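Local atomic coordinates of transcriptional regulator, MarR/EmrR family (Clostridium acetobutylicum, PDB entry 3JW4), a protein that probably binds DNA as a transcription factor of the MarR/EmrR family, regulating gene expression. Residues B[45-50]-B[101-106]. Residues are numbered along the deposited sequence; the frame is centred on the assembly and turned at random. Where two conformers were deposited one is given.
Sequences RMIGYI and IYVLPK
V103, whose CG2 packs against both I47 and I50, has its backbone polar groups bonded outside the contact: its N donates to OE1 of Q54, and its O is hydrogen-bonded to a glycerol probably left from crystallisation. Between helix 45-50 and strand 101-103, whose axes run 101° apart and approach to 8.3 Å, the side chains meet through apolar groups alone, and two methyls also rest against backbone carbonyl oxygens. I50 touches both residues whose CB points at the helix, I101 and V103. Its CG2, anti to the backbone N, lies 3.6 Å from V103 CG2 and 3.7 Å from I101 O, while the other branch brings CD1 to 3.8 Å from I101 CG2. Beta-branched residues suit this buried place, since each branch of I50 offers a methyl to a different neighbour. One turn back, I47 meets V103 at about a right angle, its CG2 4.0 Å from V103 CG2. I47 also reaches L81 of helix 74-83 and L110 of helix 105-126, joining four elements in one core. Y102 points its CB away from the helix, and its aromatic ring suits a cation-pi contact with R90 on the neighbouring strand. Helix 41-53 thus backs the returning strand of the two-stranded wing, as in the winged helix-turn-helix domain of MarR regulators.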
ATOM      1  N   ARG B  45     -13.070   5.729  -5.072  1.00 24.24           N
ATOM      2  CA  ARG B  45     -12.275   5.969  -6.268  1.00 24.91           C
ATOM      3  C   ARG B  45     -13.007   5.608  -7.574  1.00 24.06           C
ATOM      4  O   ARG B  45     -12.957   6.353  -8.558  1.00 24.05           O
ATOM      5  CB  ARG B  45     -10.974   5.148  -6.182  1.00 25.97           C
ATOM      6  CG  ARG B  45      -9.762   5.915  -5.793  1.00 30.02           C
ATOM      7  CD  ARG B  45      -9.752   6.488  -4.380  1.00 34.69           C
ATOM      8  NE  ARG B  45      -9.312   7.893  -4.455  1.00 39.29           N
ATOM      9  CZ  ARG B  45      -8.544   8.538  -3.577  1.00 40.58           C
ATOM     10  NH1 ARG B  45      -8.253   9.816  -3.813  1.00 41.19           N
ATOM     11  NH2 ARG B  45      -8.067   7.940  -2.488  1.00 41.57           N
HETATM   12  N   MSE B  46     -13.659   4.453  -7.582  1.00 23.79           N
HETATM   13  CA  MSE B  46     -14.404   4.005  -8.756  0.70 24.25           C
HETATM   14  C   MSE B  46     -15.555   4.963  -9.064  1.00 23.92           C
HETATM   15  O   MSE B  46     -15.679   5.432 -10.198  1.00 24.60           O
HETATM   16  CB  MSE B  46     -14.954   2.588  -8.563  0.70 24.76           C
HETATM   17  CG  MSE B  46     -15.905   2.158  -9.660  0.70 26.65           C
HETATM   18 SE   MSE B  46     -16.004   0.242  -9.868  0.60 34.85          SE
HETATM   19  CE  MSE B  46     -14.151  -0.033 -10.244  0.70 28.45           C
ATOM     20  N   ILE B  47     -16.381   5.263  -8.074  1.00 22.73           N
ATOM     21  CA  ILE B  47     -17.494   6.195  -8.293  1.00 22.58           C
ATOM     22  C   ILE B  47     -16.994   7.574  -8.761  1.00 20.77           C
ATOM     23  O   ILE B  47     -17.573   8.161  -9.654  1.00 18.33           O
ATOM     24  CB  ILE B  47     -18.348   6.443  -7.063  1.00 22.97           C
ATOM     25  CG1 ILE B  47     -18.966   5.198  -6.533  1.00 26.60           C
ATOM     26  CG2 ILE B  47     -19.602   7.282  -7.445  1.00 27.82           C
ATOM     27  CD1 ILE B  47     -19.785   5.479  -5.291  1.00 29.41           C
ATOM     28  N   GLY B  48     -15.963   8.101  -8.096  1.00 19.96           N
ATOM     29  CA  GLY B  48     -15.325   9.347  -8.502  1.00 20.01           C
ATOM     30  C   GLY B  48     -14.879   9.333  -9.962  1.00 19.89           C
ATOM     31  O   GLY B  48     -15.107  10.283 -10.692  1.00 20.44           O
ATOM     32  N   TYR B  49     -14.216   8.265 -10.375  1.00 20.25           N
ATOM     33  CA  TYR B  49     -13.713   8.146 -11.742  1.00 20.60           C
ATOM     34  C   TYR B  49     -14.908   8.159 -12.697  1.00 19.92           C
ATOM     35  O   TYR B  49     -14.900   8.838 -13.722  1.00 19.25           O
ATOM     36  CB  TYR B  49     -12.902   6.840 -11.915  1.00 21.72           C
ATOM     37  CG  TYR B  49     -12.321   6.693 -13.299  1.00 24.99           C
ATOM     38  CD1 TYR B  49     -11.148   7.380 -13.653  1.00 29.00           C
ATOM     39  CD2 TYR B  49     -12.975   5.960 -14.279  1.00 27.33           C
ATOM     40  CE1 TYR B  49     -10.618   7.303 -14.949  1.00 32.37           C
ATOM     41  CE2 TYR B  49     -12.449   5.871 -15.600  1.00 31.69           C
ATOM     42  CZ  TYR B  49     -11.271   6.545 -15.913  1.00 33.13           C
ATOM     43  OH  TYR B  49     -10.734   6.468 -17.174  1.00 34.15           O
ATOM     44  N   ILE B  50     -15.965   7.434 -12.342  1.00 19.27           N
ATOM     45  CA  ILE B  50     -17.137   7.409 -13.181  1.00 18.75           C
ATOM     46  C   ILE B  50     -17.746   8.808 -13.271  1.00 18.89           C
ATOM     47  O   ILE B  50     -18.005   9.298 -14.352  1.00 17.40           O
ATOM     48  CB  ILE B  50     -18.194   6.421 -12.718  1.00 19.19           C
ATOM     49  CG1 ILE B  50     -17.685   4.981 -12.728  1.00 18.07           C
ATOM     50  CG2 ILE B  50     -19.403   6.523 -13.597  1.00 17.70           C
ATOM     51  CD1 ILE B  50     -18.574   4.033 -11.929  1.00 14.79           C
ATOM     52  N   ILE B 101     -21.736   3.784 -18.339  1.00 18.43           N
ATOM     53  CA  ILE B 101     -21.978   3.817 -16.913  1.00 17.60           C
ATOM     54  C   ILE B 101     -22.045   5.296 -16.459  1.00 16.75           C
ATOM     55  O   ILE B 101     -21.170   6.122 -16.834  1.00 17.39           O
ATOM     56  CB  ILE B 101     -20.867   3.017 -16.166  1.00 17.44           C
ATOM     57  CG1 ILE B 101     -20.812   1.565 -16.692  1.00 19.41           C
ATOM     58  CG2 ILE B 101     -21.077   3.066 -14.667  1.00 15.95           C
ATOM     59  CD1 ILE B 101     -19.574   0.816 -16.311  1.00 18.94           C
ATOM     60  N   TYR B 102     -23.100   5.644 -15.728  1.00 14.61           N
ATOM     61  CA  TYR B 102     -23.258   6.985 -15.185  1.00 14.37           C
ATOM     62  C   TYR B 102     -23.546   6.938 -13.699  1.00 13.79           C
ATOM     63  O   TYR B 102     -24.077   5.973 -13.215  1.00 12.49           O
ATOM     64  CB  TYR B 102     -24.404   7.704 -15.873  1.00 14.65           C
ATOM     65  CG  TYR B 102     -24.149   7.979 -17.325  1.00 17.16           C
ATOM     66  CD1 TYR B 102     -24.418   7.010 -18.280  1.00 19.70           C
ATOM     67  CD2 TYR B 102     -23.640   9.191 -17.743  1.00 19.38           C
ATOM     68  CE1 TYR B 102     -24.199   7.256 -19.625  1.00 24.38           C
ATOM     69  CE2 TYR B 102     -23.395   9.437 -19.104  1.00 24.32           C
ATOM     70  CZ  TYR B 102     -23.685   8.456 -20.024  1.00 25.71           C
ATOM     71  OH  TYR B 102     -23.479   8.653 -21.365  1.00 33.22           O
ATOM     72  N   VAL B 103     -23.174   7.986 -12.986  1.00 13.50           N
ATOM     73  CA  VAL B 103     -23.547   8.136 -11.601  1.00 14.05           C
ATOM     74  C   VAL B 103     -24.992   8.655 -11.531  1.00 13.48           C
ATOM     75  O   VAL B 103     -25.451   9.444 -12.340  1.00 11.58           O
ATOM     76  CB  VAL B 103     -22.542   9.040 -10.885  1.00 14.63           C
ATOM     77  CG1 VAL B 103     -22.865   9.194  -9.473  1.00 16.69           C
ATOM     78  CG2 VAL B 103     -21.137   8.368 -10.971  1.00 15.01           C
ATOM     79  N   LEU B 104     -25.759   8.119 -10.612  1.00 13.00           N
ATOM     80  CA  LEU B 104     -27.090   8.684 -10.371  1.00 12.75           C
ATOM     81  C   LEU B 104     -26.959   9.801  -9.312  1.00 12.35           C
ATOM     82  O   LEU B 104     -25.945   9.859  -8.641  1.00 11.62           O
ATOM     83  CB  LEU B 104     -27.992   7.555  -9.884  1.00 12.99           C
ATOM     84  CG  LEU B 104     -28.462   6.569 -10.941  1.00 12.11           C
ATOM     85  CD1 LEU B 104     -29.058   5.270 -10.290  1.00 14.63           C
ATOM     86  CD2 LEU B 104     -29.489   7.241 -11.849  1.00 15.08           C
ATOM     87  N   PRO B 105     -28.003  10.646  -9.102  1.00 12.72           N
ATOM     88  CA  PRO B 105     -27.861  11.684  -8.068  1.00 12.43           C
ATOM     89  C   PRO B 105     -27.473  11.214  -6.655  1.00 12.21           C
ATOM     90  O   PRO B 105     -26.613  11.844  -5.999  1.00 10.90           O
ATOM     91  CB  PRO B 105     -29.227  12.382  -8.076  1.00 13.86           C
ATOM     92  CG  PRO B 105     -29.677  12.255  -9.527  1.00 13.46           C
ATOM     93  CD  PRO B 105     -29.125  10.930 -10.012  1.00 12.65           C
ATOM     94  N   LYS B 106     -28.033  10.116  -6.194  1.00 11.53           N
ATOM     95  CA  LYS B 106     -27.599   9.564  -4.916  1.00 13.40           C
ATOM     96  C   LYS B 106     -26.071   9.261  -4.908  1.00 13.20           C
ATOM     97  O   LYS B 106     -25.369   9.430  -3.906  1.00 13.01           O
ATOM     98  CB  LYS B 106     -28.386   8.290  -4.646  1.00 13.75           C
ATOM     99  CG  LYS B 106     -28.121   7.590  -3.313  1.00 15.21           C
ATOM    100  CD  LYS B 106     -28.998   6.320  -3.250  1.00 16.22           C
ATOM    101  CE  LYS B 106     -28.817   5.549  -2.017  1.00 18.04           C
ATOM    102  NZ  LYS B 106     -29.752   4.398  -1.997  1.00 16.11           N
TER